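Glucose-1-phosphate uridylyltransferase (Sphingomonas elodea, PDB 2UX8) probably catalyses the transfer of a uridylyl group from UTP to alpha-D-glucose 1-phosphate, giving UDP-glucose and diphosphate. Local coordinates at residues C[19-24]-C[65-70]; C[44-49]-C[75-80]; C[26-31]-C[265-270]. One frame throughout, in Å; residues are numbered along the deposited sequence.

Contact 1. Residues C[19-24]-C[65-70]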
ATOM      1  N   PHE C  19       8.044  11.964 -15.911  1.00 34.80           N
ATOM      2  CA  PHE C  19       6.620  12.206 -15.677  1.00 34.80           C
ATOM      3  C   PHE C  19       6.350  12.702 -14.273  1.00 35.67           C
ATOM      4  O   PHE C  19       6.444  11.938 -13.321  1.00 36.22           O
ATOM      5  CB  PHE C  19       5.815  10.926 -15.884  1.00 30.32           C
ATOM      6  CG  PHE C  19       6.007  10.282 -17.228  1.00 29.10           C
ATOM      7  CD1 PHE C  19       7.196   9.635 -17.549  1.00 30.86           C
ATOM      8  CD2 PHE C  19       4.987  10.301 -18.165  1.00 28.52           C
ATOM      9  CE1 PHE C  19       7.354   9.010 -18.784  1.00 30.82           C
ATOM     10  CE2 PHE C  19       5.136   9.680 -19.403  1.00 28.31           C
ATOM     11  CZ  PHE C  19       6.318   9.033 -19.713  1.00 29.16           C
ATOM     12  N   PRO C  20       6.018  13.992 -14.121  1.00 35.33           N
ATOM     13  CA  PRO C  20       5.738  14.531 -12.780  1.00 35.46           C
ATOM     14  C   PRO C  20       4.373  14.009 -12.352  1.00 35.55           C
ATOM     15  O   PRO C  20       3.360  14.447 -12.870  1.00 35.19           O
ATOM     16  CB  PRO C  20       5.720  16.052 -13.001  1.00 31.33           C
ATOM     17  CG  PRO C  20       6.537  16.246 -14.262  1.00 31.42           C
ATOM     18  CD  PRO C  20       6.088  15.073 -15.119  1.00 30.84           C
ATOM     19  N   VAL C  21       4.344  13.066 -11.420  1.00 39.75           N
ATOM     20  CA  VAL C  21       3.081  12.495 -10.960  1.00 41.01           C
ATOM     21  C   VAL C  21       2.941  12.541  -9.441  1.00 43.36           C
ATOM     22  O   VAL C  21       2.498  11.577  -8.832  1.00 43.95           O
ATOM     23  CB  VAL C  21       2.945  11.009 -11.406  1.00 23.16           C
ATOM     24  CG1 VAL C  21       2.778  10.921 -12.915  1.00 21.58           C
ATOM     25  CG2 VAL C  21       4.168  10.214 -10.958  1.00 20.49           C
ATOM     26  N   ALA C  22       3.304  13.653  -8.820  1.00 39.28           N
ATOM     27  CA  ALA C  22       3.216  13.736  -7.372  1.00 41.04           C
ATOM     28  C   ALA C  22       2.258  14.805  -6.868  1.00 42.78           C
ATOM     29  O   ALA C  22       2.362  15.249  -5.729  1.00 43.35           O
ATOM     30  CB  ALA C  22       4.596  13.962  -6.795  1.00 33.70           C
ATOM     31  N   GLY C  23       1.318  15.211  -7.710  1.00 55.61           N
ATOM     32  CA  GLY C  23       0.377  16.233  -7.296  1.00 58.30           C
ATOM     33  C   GLY C  23      -0.757  15.669  -6.471  1.00 60.48           C
ATOM     34  O   GLY C  23      -1.044  14.476  -6.564  1.00 61.21           O
ATOM     35  N   LEU C  24      -1.399  16.515  -5.662  1.00 67.41           N
ATOM     36  CA  LEU C  24      -2.526  16.080  -4.833  1.00 67.91           C
ATOM     37  C   LEU C  24      -3.866  16.353  -5.517  1.00 67.97           C
ATOM     38  O   LEU C  24      -4.927  16.221  -4.905  1.00 67.91           O
ATOM     39  CB  LEU C  24      -2.515  16.779  -3.472  1.00 72.44           C
ATOM     40  CG  LEU C  24      -1.275  16.594  -2.599  1.00 73.81           C
ATOM     41  CD1 LEU C  24      -1.674  16.790  -1.143  1.00 74.39           C
ATOM     42  CD2 LEU C  24      -0.685  15.205  -2.797  1.00 74.95           C
ATOM     43  N   PHE C  65       9.249   8.057 -13.386  1.00 35.37           N
ATOM     44  CA  PHE C  65       8.151   8.670 -12.636  1.00 34.82           C
ATOM     45  C   PHE C  65       8.651   9.294 -11.348  1.00 34.93           C
ATOM     46  O   PHE C  65       9.317   8.629 -10.559  1.00 34.39           O
ATOM     47  CB  PHE C  65       7.098   7.624 -12.221  1.00 30.46           C
ATOM     48  CG  PHE C  65       6.247   7.099 -13.341  1.00 30.89           C
ATOM     49  CD1 PHE C  65       6.613   7.260 -14.674  1.00 30.38           C
ATOM     50  CD2 PHE C  65       5.086   6.387 -13.053  1.00 30.52           C
ATOM     51  CE1 PHE C  65       5.837   6.714 -15.695  1.00 25.71           C
ATOM     52  CE2 PHE C  65       4.308   5.837 -14.082  1.00 27.57           C
ATOM     53  CZ  PHE C  65       4.690   6.004 -15.397  1.00 26.32           C
ATOM     54  N   VAL C  66       8.340  10.565 -11.132  1.00 26.69           N
ATOM     55  CA  VAL C  66       8.712  11.206  -9.878  1.00 27.68           C
ATOM     56  C   VAL C  66       7.371  11.320  -9.143  1.00 28.92           C
ATOM     57  O   VAL C  66       6.539  12.170  -9.462  1.00 29.20           O
ATOM     58  CB  VAL C  66       9.436  12.573 -10.121  1.00 25.65           C
ATOM     59  CG1 VAL C  66       9.282  12.983 -11.531  1.00 26.40           C
ATOM     60  CG2 VAL C  66       8.929  13.637  -9.174  1.00 24.30           C
ATOM     61  N   THR C  67       7.169  10.406  -8.190  1.00 34.77           N
ATOM     62  CA  THR C  67       5.926  10.292  -7.423  1.00 36.52           C
ATOM     63  C   THR C  67       5.810  10.922  -6.056  1.00 37.21           C
ATOM     64  O   THR C  67       6.748  11.495  -5.504  1.00 36.80           O
ATOM     65  CB  THR C  67       5.540   8.830  -7.204  1.00 46.51           C
ATOM     66  OG1 THR C  67       6.730   8.051  -7.059  1.00 49.54           O
ATOM     67  CG2 THR C  67       4.706   8.310  -8.344  1.00 48.04           C
ATOM     68  N   GLY C  68       4.608  10.765  -5.515  1.00 48.61           N
ATOM     69  CA  GLY C  68       4.280  11.275  -4.204  1.00 49.14           C
ATOM     70  C   GLY C  68       4.002  10.143  -3.236  1.00 50.36           C
ATOM     71  O   GLY C  68       4.345   8.978  -3.482  1.00 49.88           O
ATOM     72  N   ARG C  69       3.333  10.489  -2.146  1.00 56.33           N
ATOM     73  CA  ARG C  69       3.051   9.534  -1.107  1.00 57.11           C
ATOM     74  C   ARG C  69       1.942   8.516  -1.304  1.00 57.99           C
ATOM     75  O   ARG C  69       2.209   7.343  -1.208  1.00 59.31           O
ATOM     76  CB  ARG C  69       2.875  10.273   0.205  1.00 47.61           C
ATOM     77  CG  ARG C  69       3.522   9.520   1.324  1.00 47.80           C
ATOM     78  CD  ARG C  69       4.098  10.448   2.351  1.00 47.46           C
ATOM     79  NE  ARG C  69       5.137  11.293   1.783  1.00 44.13           N
ATOM     80  CZ  ARG C  69       5.056  12.611   1.741  1.00 43.82           C
ATOM     81  NH1 ARG C  69       3.988  13.194   2.226  1.00 43.67           N
ATOM     82  NH2 ARG C  69       6.034  13.346   1.245  1.00 40.27           N
ATOM     83  N   GLY C  70       0.709   8.902  -1.573  1.00 44.39           N
ATOM     84  CA  GLY C  70      -0.302   7.861  -1.754  1.00 44.73           C
ATOM     85  C   GLY C  70      -0.517   7.393  -3.192  1.00 44.92           C
ATOM     86  O   GLY C  70      -1.655   7.289  -3.643  1.00 44.82           O
TER
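Phe19 and Phe65 meet ring against ring on two neighbouring parallel strands: CE1 of Phe65 sits over one face of the Phe19 ring, toward its rim, 3.7 Å from Phe19 CD1. Their planes stand 57° apart, an oblique pair that is neither stacked nor edge-to-face. Both rings leave the backbone with CG anti to the carbonyl carbon (chi1 -55° in Phe19 and -72° in Phe65). On the same face of the sheet, Val21 and Thr67 lie alongside each other with CG2 of one against CG2 of the other, and Val21 CG2 also reaches Phe65 CB at 4.1 Å. Pro20 and Val66 point to the other face.

Two backbone bonds set this register. Val66 N donates to Phe19 O at 3.2 Å, and Val66 O accepts from Val21 N at 3.1 Å, so Val66 is held at both its N-H and its carbonyl. Past the paired residues, Ala22 CB packs on the backbone of Thr67 and Gly68, 3.4 Å from Gly68 N.

Strands 16-21 and 62-67 are neighbours in the central sheet of this GT-A type nucleotidyltransferase domain, joined through helix 47-57 in a beta-alpha-beta crossover. That helix covers the phenylalanine face with Ala51 and Val52, helix 72-77 adds Leu74, and strand 108-112 continues the sheet beyond Phe65.

Contact 2. Residues C[44-49]-C[75-80]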
ATOM      1  N   ASP C  44     -11.209   4.311 -20.816  1.00 32.80           N
ATOM      2  CA  ASP C  44     -10.850   3.057 -20.223  1.00 33.37           C
ATOM      3  C   ASP C  44      -9.379   2.978 -19.902  1.00 33.31           C
ATOM      4  O   ASP C  44      -8.882   1.918 -19.543  1.00 34.13           O
ATOM      5  CB  ASP C  44     -11.276   1.891 -21.112  1.00 29.88           C
ATOM      6  CG  ASP C  44     -10.848   2.063 -22.536  1.00 31.62           C
ATOM      7  OD1 ASP C  44     -10.317   3.129 -22.854  1.00 37.80           O
ATOM      8  OD2 ASP C  44     -11.045   1.142 -23.343  1.00 36.23           O
ATOM      9  N   ARG C  45      -8.679   4.098 -20.043  1.00 34.78           N
ATOM     10  CA  ARG C  45      -7.268   4.142 -19.702  1.00 33.91           C
ATOM     11  C   ARG C  45      -7.015   5.358 -18.830  1.00 32.79           C
ATOM     12  O   ARG C  45      -7.648   6.400 -19.001  1.00 33.37           O
ATOM     13  CB  ARG C  45      -6.364   4.251 -20.940  1.00 31.38           C
ATOM     14  CG  ARG C  45      -7.014   3.925 -22.253  1.00 34.39           C
ATOM     15  CD  ARG C  45      -5.982   3.850 -23.353  1.00 36.41           C
ATOM     16  NE  ARG C  45      -5.451   2.504 -23.508  1.00 37.89           N
ATOM     17  CZ  ARG C  45      -4.176   2.237 -23.744  1.00 41.28           C
ATOM     18  NH1 ARG C  45      -3.318   3.225 -23.841  1.00 45.56           N
ATOM     19  NH2 ARG C  45      -3.752   0.996 -23.899  1.00 41.09           N
ATOM     20  N   PRO C  46      -6.088   5.239 -17.872  1.00 31.64           N
ATOM     21  CA  PRO C  46      -5.771   6.362 -16.991  1.00 31.50           C
ATOM     22  C   PRO C  46      -4.870   7.360 -17.706  1.00 31.59           C
ATOM     23  O   PRO C  46      -4.094   6.977 -18.582  1.00 32.19           O
ATOM     24  CB  PRO C  46      -5.055   5.688 -15.828  1.00 20.91           C
ATOM     25  CG  PRO C  46      -4.370   4.518 -16.487  1.00 18.78           C
ATOM     26  CD  PRO C  46      -5.434   4.002 -17.410  1.00 19.71           C
ATOM     27  N   LEU C  47      -4.965   8.631 -17.324  1.00 39.28           N
ATOM     28  CA  LEU C  47      -4.148   9.690 -17.909  1.00 38.46           C
ATOM     29  C   LEU C  47      -2.673   9.332 -18.138  1.00 39.40           C
ATOM     30  O   LEU C  47      -2.152   9.602 -19.215  1.00 40.61           O
ATOM     31  CB  LEU C  47      -4.252  10.947 -17.045  1.00 22.35           C
ATOM     32  CG  LEU C  47      -5.629  11.614 -17.066  1.00 19.54           C
ATOM     33  CD1 LEU C  47      -5.741  12.617 -15.943  1.00 15.42           C
ATOM     34  CD2 LEU C  47      -5.840  12.281 -18.415  1.00 17.94           C
ATOM     35  N   ILE C  48      -1.988   8.737 -17.159  1.00 33.51           N
ATOM     36  CA  ILE C  48      -0.576   8.382 -17.376  1.00 33.89           C
ATOM     37  C   ILE C  48      -0.401   7.351 -18.469  1.00 33.83           C
ATOM     38  O   ILE C  48       0.620   7.357 -19.162  1.00 34.25           O
ATOM     39  CB  ILE C  48       0.114   7.757 -16.160  1.00 36.12           C
ATOM     40  CG1 ILE C  48      -0.911   7.477 -15.084  1.00 37.64           C
ATOM     41  CG2 ILE C  48       1.286   8.610 -15.710  1.00 34.66           C
ATOM     42  CD1 ILE C  48      -0.705   6.132 -14.463  1.00 40.50           C
ATOM     43  N   GLN C  49      -1.371   6.442 -18.596  1.00 29.17           N
ATOM     44  CA  GLN C  49      -1.288   5.419 -19.625  1.00 29.14           C
ATOM     45  C   GLN C  49      -1.162   6.123 -20.978  1.00 28.64           C
ATOM     46  O   GLN C  49      -0.243   5.828 -21.749  1.00 28.29           O
ATOM     47  CB  GLN C  49      -2.518   4.519 -19.597  1.00 45.59           C
ATOM     48  CG  GLN C  49      -2.432   3.355 -20.555  1.00 48.27           C
ATOM     49  CD  GLN C  49      -1.229   2.493 -20.296  1.00 54.38           C
ATOM     50  OE1 GLN C  49      -1.161   1.800 -19.286  1.00 58.52           O
ATOM     51  NE2 GLN C  49      -0.259   2.531 -21.207  1.00 56.35           N
ATOM     52  N   GLU C  75       2.171   2.633  -9.624  1.00 42.48           N
ATOM     53  CA  GLU C  75       3.230   1.642  -9.694  1.00 42.33           C
ATOM     54  C   GLU C  75       2.704   0.267 -10.092  1.00 40.61           C
ATOM     55  O   GLU C  75       3.286  -0.423 -10.931  1.00 39.69           O
ATOM     56  CB  GLU C  75       3.924   1.569  -8.344  1.00 76.83           C
ATOM     57  CG  GLU C  75       5.397   1.311  -8.441  1.00 81.94           C
ATOM     58  CD  GLU C  75       6.101   1.590  -7.144  1.00 86.87           C
ATOM     59  OE1 GLU C  75       5.598   2.451  -6.390  1.00 86.33           O
ATOM     60  OE2 GLU C  75       7.156   0.967  -6.889  1.00 86.88           O
ATOM     61  N   ASP C  76       1.588  -0.117  -9.491  1.00 53.79           N
ATOM     62  CA  ASP C  76       0.994  -1.408  -9.773  1.00 53.05           C
ATOM     63  C   ASP C  76       0.451  -1.493 -11.185  1.00 52.36           C
ATOM     64  O   ASP C  76       0.508  -2.547 -11.824  1.00 52.97           O
ATOM     65  CB  ASP C  76      -0.117  -1.694  -8.776  1.00 45.26           C
ATOM     66  CG  ASP C  76       0.395  -1.781  -7.361  1.00 45.17           C
ATOM     67  OD1 ASP C  76       1.529  -2.262  -7.179  1.00 45.63           O
ATOM     68  OD2 ASP C  76      -0.331  -1.384  -6.430  1.00 45.77           O
ATOM     69  N   HIS C  77      -0.066  -0.372 -11.671  1.00 33.98           N
ATOM     70  CA  HIS C  77      -0.625  -0.326 -13.004  1.00 31.90           C
ATOM     71  C   HIS C  77       0.368  -0.760 -14.084  1.00 31.66           C
ATOM     72  O   HIS C  77      -0.030  -1.347 -15.086  1.00 31.61           O
ATOM     73  CB  HIS C  77      -1.122   1.081 -13.318  1.00 34.34           C
ATOM     74  CG  HIS C  77      -1.720   1.207 -14.681  1.00 31.42           C
ATOM     75  ND1 HIS C  77      -3.022   0.846 -14.956  1.00 31.02           N
ATOM     76  CD2 HIS C  77      -1.176   1.588 -15.860  1.00 27.95           C
ATOM     77  CE1 HIS C  77      -3.254   1.000 -16.248  1.00 27.62           C
ATOM     78  NE2 HIS C  77      -2.151   1.447 -16.818  1.00 26.94           N
ATOM     79  N   PHE C  78       1.651  -0.474 -13.881  1.00 40.76           N
ATOM     80  CA  PHE C  78       2.651  -0.823 -14.877  1.00 40.36           C
ATOM     81  C   PHE C  78       3.464  -2.055 -14.541  1.00 41.09           C
ATOM     82  O   PHE C  78       4.596  -2.208 -14.991  1.00 41.74           O
ATOM     83  CB  PHE C  78       3.590   0.359 -15.129  1.00 29.69           C
ATOM     84  CG  PHE C  78       2.914   1.544 -15.752  1.00 28.78           C
ATOM     85  CD1 PHE C  78       2.365   2.546 -14.964  1.00 27.95           C
ATOM     86  CD2 PHE C  78       2.798   1.644 -17.137  1.00 26.94           C
ATOM     87  CE1 PHE C  78       1.703   3.639 -15.544  1.00 25.58           C
ATOM     88  CE2 PHE C  78       2.142   2.724 -17.727  1.00 25.23           C
ATOM     89  CZ  PHE C  78       1.592   3.726 -16.927  1.00 26.34           C
ATOM     90  N   ASP C  79       2.883  -2.945 -13.756  1.00 32.45           N
ATOM     91  CA  ASP C  79       3.565  -4.171 -13.385  1.00 32.22           C
ATOM     92  C   ASP C  79       2.600  -5.303 -13.743  1.00 31.68           C
ATOM     93  O   ASP C  79       1.488  -5.055 -14.201  1.00 31.04           O
ATOM     94  CB  ASP C  79       3.863  -4.140 -11.877  1.00 48.91           C
ATOM     95  CG  ASP C  79       4.943  -5.128 -11.466  1.00 50.94           C
ATOM     96  OD1 ASP C  79       5.541  -5.777 -12.351  1.00 51.70           O
ATOM     97  OD2 ASP C  79       5.199  -5.250 -10.251  1.00 51.66           O
ATOM     98  N   ILE C  80       3.017  -6.541 -13.556  1.00 50.59           N
ATOM     99  CA  ILE C  80       2.135  -7.654 -13.853  1.00 51.06           C
ATOM    100  C   ILE C  80       1.043  -7.734 -12.791  1.00 50.99           C
ATOM    101  O   ILE C  80       1.324  -7.708 -11.592  1.00 51.40           O
ATOM    102  CB  ILE C  80       2.920  -8.959 -13.875  1.00 44.95           C
ATOM    103  CG1 ILE C  80       3.951  -8.895 -15.002  1.00 45.52           C
ATOM    104  CG2 ILE C  80       1.973 -10.131 -14.018  1.00 44.87           C
ATOM    105  CD1 ILE C  80       4.846 -10.096 -15.090  1.00 47.70           C
TER
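His77 reaches from one segment to the other and meets both Pro46 and Gln49. From CB the side chain runs with CG anti to the backbone N (chi1 -180°), which sends the imidazole out toward the start of helix 47-57. His77 CD2 lies over the centre of the Phe78 ring, next in sequence, and 3.4 Å from Gln49 OE1. On the other branch, His77 CE1 comes within 3.7 Å of Pro46 CG, which rides over one face of the imidazole toward its rim in a CH-pi contact 26° off the ring normal. At the tip, His77 NE2 donates to Gln49 OE1 at 2.7 Å. The acceptor lies near the ring plane and the donor meets a lone pair of the amide oxygen, although the amide and ring planes are turned 48° apart.

Pro46 is the N-cap residue of helix 47-57, the crossover helix between parallel strands 16-21 and 62-67, while His77 belongs to the region of helix 72-77, which follows the second of those strands; the contact therefore joins the beginning of one helix to the next helix along the chain. The amide of Gln49 is itself held by its other end, because NE2 donates to Asp53 OD1 and to Gly100 O, and this leaves OE1 turned to the histidine. An alanine in place of His77 would probably leave Gln49 OE1 without this donor and open a gap beside the Pro46 ring.

The Phe78 ring also turns its edge to Ile48, with Phe78 CE1 3.6 Å from Ile48 CD1. Lys33 of a third subunit donates to the backbone oxygens of His77 and Asp79.

Contact 3. Residues C[26-31]-C[265-270]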
ATOM      1  N   THR C  26      -5.998  18.419  -5.838  1.00 70.97           N
ATOM      2  CA  THR C  26      -7.084  18.996  -5.038  1.00 70.18           C
ATOM      3  C   THR C  26      -8.288  19.507  -5.820  1.00 69.62           C
ATOM      4  O   THR C  26      -9.376  19.631  -5.269  1.00 70.44           O
ATOM      5  CB  THR C  26      -6.596  20.168  -4.173  1.00 61.66           C
ATOM      6  OG1 THR C  26      -6.272  21.278  -5.017  1.00 62.44           O
ATOM      7  CG2 THR C  26      -5.371  19.763  -3.367  1.00 61.38           C
ATOM      8  N   ARG C  27      -8.109  19.815  -7.097  1.00 40.79           N
ATOM      9  CA  ARG C  27      -9.224  20.323  -7.892  1.00 39.45           C
ATOM     10  C   ARG C  27     -10.297  19.294  -8.161  1.00 36.99           C
ATOM     11  O   ARG C  27     -11.441  19.645  -8.432  1.00 36.36           O
ATOM     12  CB  ARG C  27      -8.748  20.855  -9.233  1.00117.00           C
ATOM     13  CG  ARG C  27      -8.084  22.190  -9.180  1.00117.00           C
ATOM     14  CD  ARG C  27      -7.956  22.697 -10.579  1.00117.00           C
ATOM     15  NE  ARG C  27      -6.908  23.687 -10.686  1.00117.00           N
ATOM     16  CZ  ARG C  27      -5.992  23.671 -11.641  1.00117.00           C
ATOM     17  NH1 ARG C  27      -6.011  22.715 -12.554  1.00117.00           N
ATOM     18  NH2 ARG C  27      -5.058  24.604 -11.681  1.00117.09           N
ATOM     19  N   PHE C  28      -9.927  18.020  -8.109  1.00 50.81           N
ATOM     20  CA  PHE C  28     -10.895  16.963  -8.377  1.00 48.82           C
ATOM     21  C   PHE C  28     -11.480  16.242  -7.170  1.00 47.82           C
ATOM     22  O   PHE C  28     -12.059  15.165  -7.316  1.00 47.57           O
ATOM     23  CB  PHE C  28     -10.310  15.927  -9.344  1.00 38.83           C
ATOM     24  CG  PHE C  28     -10.557  16.246 -10.790  1.00 38.57           C
ATOM     25  CD1 PHE C  28      -9.865  17.282 -11.423  1.00 37.58           C
ATOM     26  CD2 PHE C  28     -11.490  15.516 -11.523  1.00 37.22           C
ATOM     27  CE1 PHE C  28     -10.096  17.582 -12.765  1.00 37.64           C
ATOM     28  CE2 PHE C  28     -11.731  15.803 -12.861  1.00 36.59           C
ATOM     29  CZ  PHE C  28     -11.034  16.837 -13.486  1.00 37.18           C
ATOM     30  N   LEU C  29     -11.330  16.818  -5.979  1.00 59.86           N
ATOM     31  CA  LEU C  29     -11.902  16.207  -4.775  1.00 58.30           C
ATOM     32  C   LEU C  29     -13.407  16.180  -4.966  1.00 57.76           C
ATOM     33  O   LEU C  29     -13.962  17.045  -5.626  1.00 58.63           O
ATOM     34  CB  LEU C  29     -11.558  17.012  -3.524  1.00 44.38           C
ATOM     35  CG  LEU C  29     -10.254  16.764  -2.749  1.00 43.38           C
ATOM     36  CD1 LEU C  29      -9.349  15.794  -3.457  1.00 42.39           C
ATOM     37  CD2 LEU C  29      -9.546  18.060  -2.567  1.00 42.69           C
ATOM     38  N   PRO C  30     -14.088  15.180  -4.373  1.00 49.78           N
ATOM     39  CA  PRO C  30     -13.489  14.123  -3.555  1.00 48.73           C
ATOM     40  C   PRO C  30     -12.870  12.939  -4.274  1.00 48.64           C
ATOM     41  O   PRO C  30     -12.212  12.110  -3.641  1.00 49.40           O
ATOM     42  CB  PRO C  30     -14.654  13.635  -2.702  1.00 21.79           C
ATOM     43  CG  PRO C  30     -15.900  14.257  -3.273  1.00 22.71           C
ATOM     44  CD  PRO C  30     -15.527  14.937  -4.553  1.00 23.32           C
ATOM     45  N   ALA C  31     -13.097  12.833  -5.574  1.00 18.07           N
ATOM     46  CA  ALA C  31     -12.580  11.717  -6.326  1.00 16.90           C
ATOM     47  C   ALA C  31     -11.099  11.451  -6.107  1.00 16.92           C
ATOM     48  O   ALA C  31     -10.678  10.298  -6.070  1.00 15.41           O
ATOM     49  CB  ALA C  31     -12.863  11.923  -7.798  1.00 35.82           C
ATOM     50  N   GLY C 265      -7.082  19.097 -16.361  1.00 46.88           N
ATOM     51  CA  GLY C 265      -6.686  19.691 -15.102  1.00 47.86           C
ATOM     52  C   GLY C 265      -7.926  20.264 -14.445  1.00 48.76           C
ATOM     53  O   GLY C 265      -7.980  20.436 -13.225  1.00 49.08           O
ATOM     54  N   ASP C 266      -8.932  20.575 -15.259  1.00 40.26           N
ATOM     55  CA  ASP C 266     -10.189  21.093 -14.736  1.00 40.55           C
ATOM     56  C   ASP C 266     -11.342  20.179 -15.176  1.00 39.61           C
ATOM     57  O   ASP C 266     -11.327  19.614 -16.265  1.00 39.56           O
ATOM     58  CB  ASP C 266     -10.413  22.538 -15.189  1.00 62.97           C
ATOM     59  CG  ASP C 266     -11.124  22.635 -16.512  1.00 66.18           C
ATOM     60  OD1 ASP C 266     -12.372  22.755 -16.510  1.00 70.10           O
ATOM     61  OD2 ASP C 266     -10.432  22.588 -17.550  1.00 69.81           O
ATOM     62  N   LYS C 267     -12.335  20.028 -14.310  1.00 35.70           N
ATOM     63  CA  LYS C 267     -13.467  19.154 -14.568  1.00 34.94           C
ATOM     64  C   LYS C 267     -14.112  19.212 -15.940  1.00 34.58           C
ATOM     65  O   LYS C 267     -14.421  18.167 -16.509  1.00 35.09           O
ATOM     66  CB  LYS C 267     -14.538  19.367 -13.509  1.00 39.80           C
ATOM     67  CG  LYS C 267     -14.002  19.233 -12.109  1.00 39.70           C
ATOM     68  CD  LYS C 267     -15.085  19.442 -11.077  1.00 40.99           C
ATOM     69  CE  LYS C 267     -14.467  19.622  -9.702  1.00 43.81           C
ATOM     70  NZ  LYS C 267     -15.505  19.730  -8.635  1.00 44.71           N
ATOM     71  N   ALA C 268     -14.339  20.411 -16.469  1.00 35.62           N
ATOM     72  CA  ALA C 268     -14.961  20.545 -17.790  1.00 34.42           C
ATOM     73  C   ALA C 268     -14.117  19.883 -18.875  1.00 33.95           C
ATOM     74  O   ALA C 268     -14.642  19.196 -19.744  1.00 34.47           O
ATOM     75  CB  ALA C 268     -15.184  22.015 -18.128  1.00 22.08           C
ATOM     76  N   GLY C 269     -12.812  20.089 -18.824  1.00 35.58           N
ATOM     77  CA  GLY C 269     -11.951  19.485 -19.818  1.00 35.27           C
ATOM     78  C   GLY C 269     -11.980  17.973 -19.714  1.00 35.62           C
ATOM     79  O   GLY C 269     -12.061  17.263 -20.726  1.00 35.67           O
ATOM     80  N   PHE C 270     -11.908  17.484 -18.480  1.00 40.96           N
ATOM     81  CA  PHE C 270     -11.920  16.060 -18.219  1.00 40.63           C
ATOM     82  C   PHE C 270     -13.127  15.421 -18.897  1.00 41.08           C
ATOM     83  O   PHE C 270     -13.006  14.408 -19.591  1.00 41.37           O
ATOM     84  CB  PHE C 270     -11.977  15.818 -16.713  1.00 28.24           C
ATOM     85  CG  PHE C 270     -12.108  14.382 -16.350  1.00 27.05           C
ATOM     86  CD1 PHE C 270     -11.037  13.508 -16.519  1.00 25.67           C
ATOM     87  CD2 PHE C 270     -13.323  13.878 -15.901  1.00 26.49           C
ATOM     88  CE1 PHE C 270     -11.180  12.145 -16.247  1.00 23.73           C
ATOM     89  CE2 PHE C 270     -13.478  12.516 -15.624  1.00 25.59           C
ATOM     90  CZ  PHE C 270     -12.406  11.650 -15.799  1.00 24.39           C
TER
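Phe28 and Phe270 are brought together by different first torsions: chi1 of -89° swings the Phe28 ring toward helix 267-279, while Phe270 holds CG anti to its backbone N (chi1 175°). The edge of Phe28 then faces the Phe270 ring in an offset edge-to-face pair, centroids 5.5 Å apart and planes at 81°, with Phe28 CZ also 3.5 Å from Phe270 CB. Lys267 comes over a face of the Phe28 ring, its CG 4.2 Å from the centroid in a CH-pi contact. The rest of its chain is extended and carries Lys267 CE to 3.3 Å from Arg27 O. Its NZ finds its salt bridge farther on, with Asp44 of a third subunit.

Arg27, on the exposed side, reaches along an extended chain to Gly265, and NH1 donates to Gly265 O at 3.1 Å. The oxygen lies in the guanidinium plane, but the donor stands well above the carbonyl plane. Arg27 is poorly ordered, so this bond should be read with caution. Asp266 is the N-cap of helix 267-279, and its OD1 accepts a weak capping bond from Ala268 N.

The loop after strand 16-21 carries the family's Gly-x-Gly-Thr-Arg signature, ending in Thr26 and Arg27, and as in relatives probably contacts the nucleotide. The helix start holds it chiefly through buried Phe28; the guanidinium bond adds little charge pairing within the chain, whereas the Lys267 charge is probably balanced across the subunit interface.

In the fold
Contacts 1 and 2 are parts of one apolar layer: Phe65 CE2 of contact 1 lies 3.7 Å from Phe78 CE1 of contact 2, and Val21 CG1 lies 3.9 Å from Ile48 CG2. Contact 3 continues the chain from contact 1 without touching it otherwise, and approaches contact 2 to about 5 Å between nearest atoms. Contacts 1 and 3 lie close to the sugar phosphate: a bound glucose 1-phosphate is about 8 Å from the side chain of Pro20 and about 6 Å from that of Arg27, and the side chain of Asp142, which binds it, is about 7 Å from Gly265. All three contacts also touch the third subunit of the tetramer.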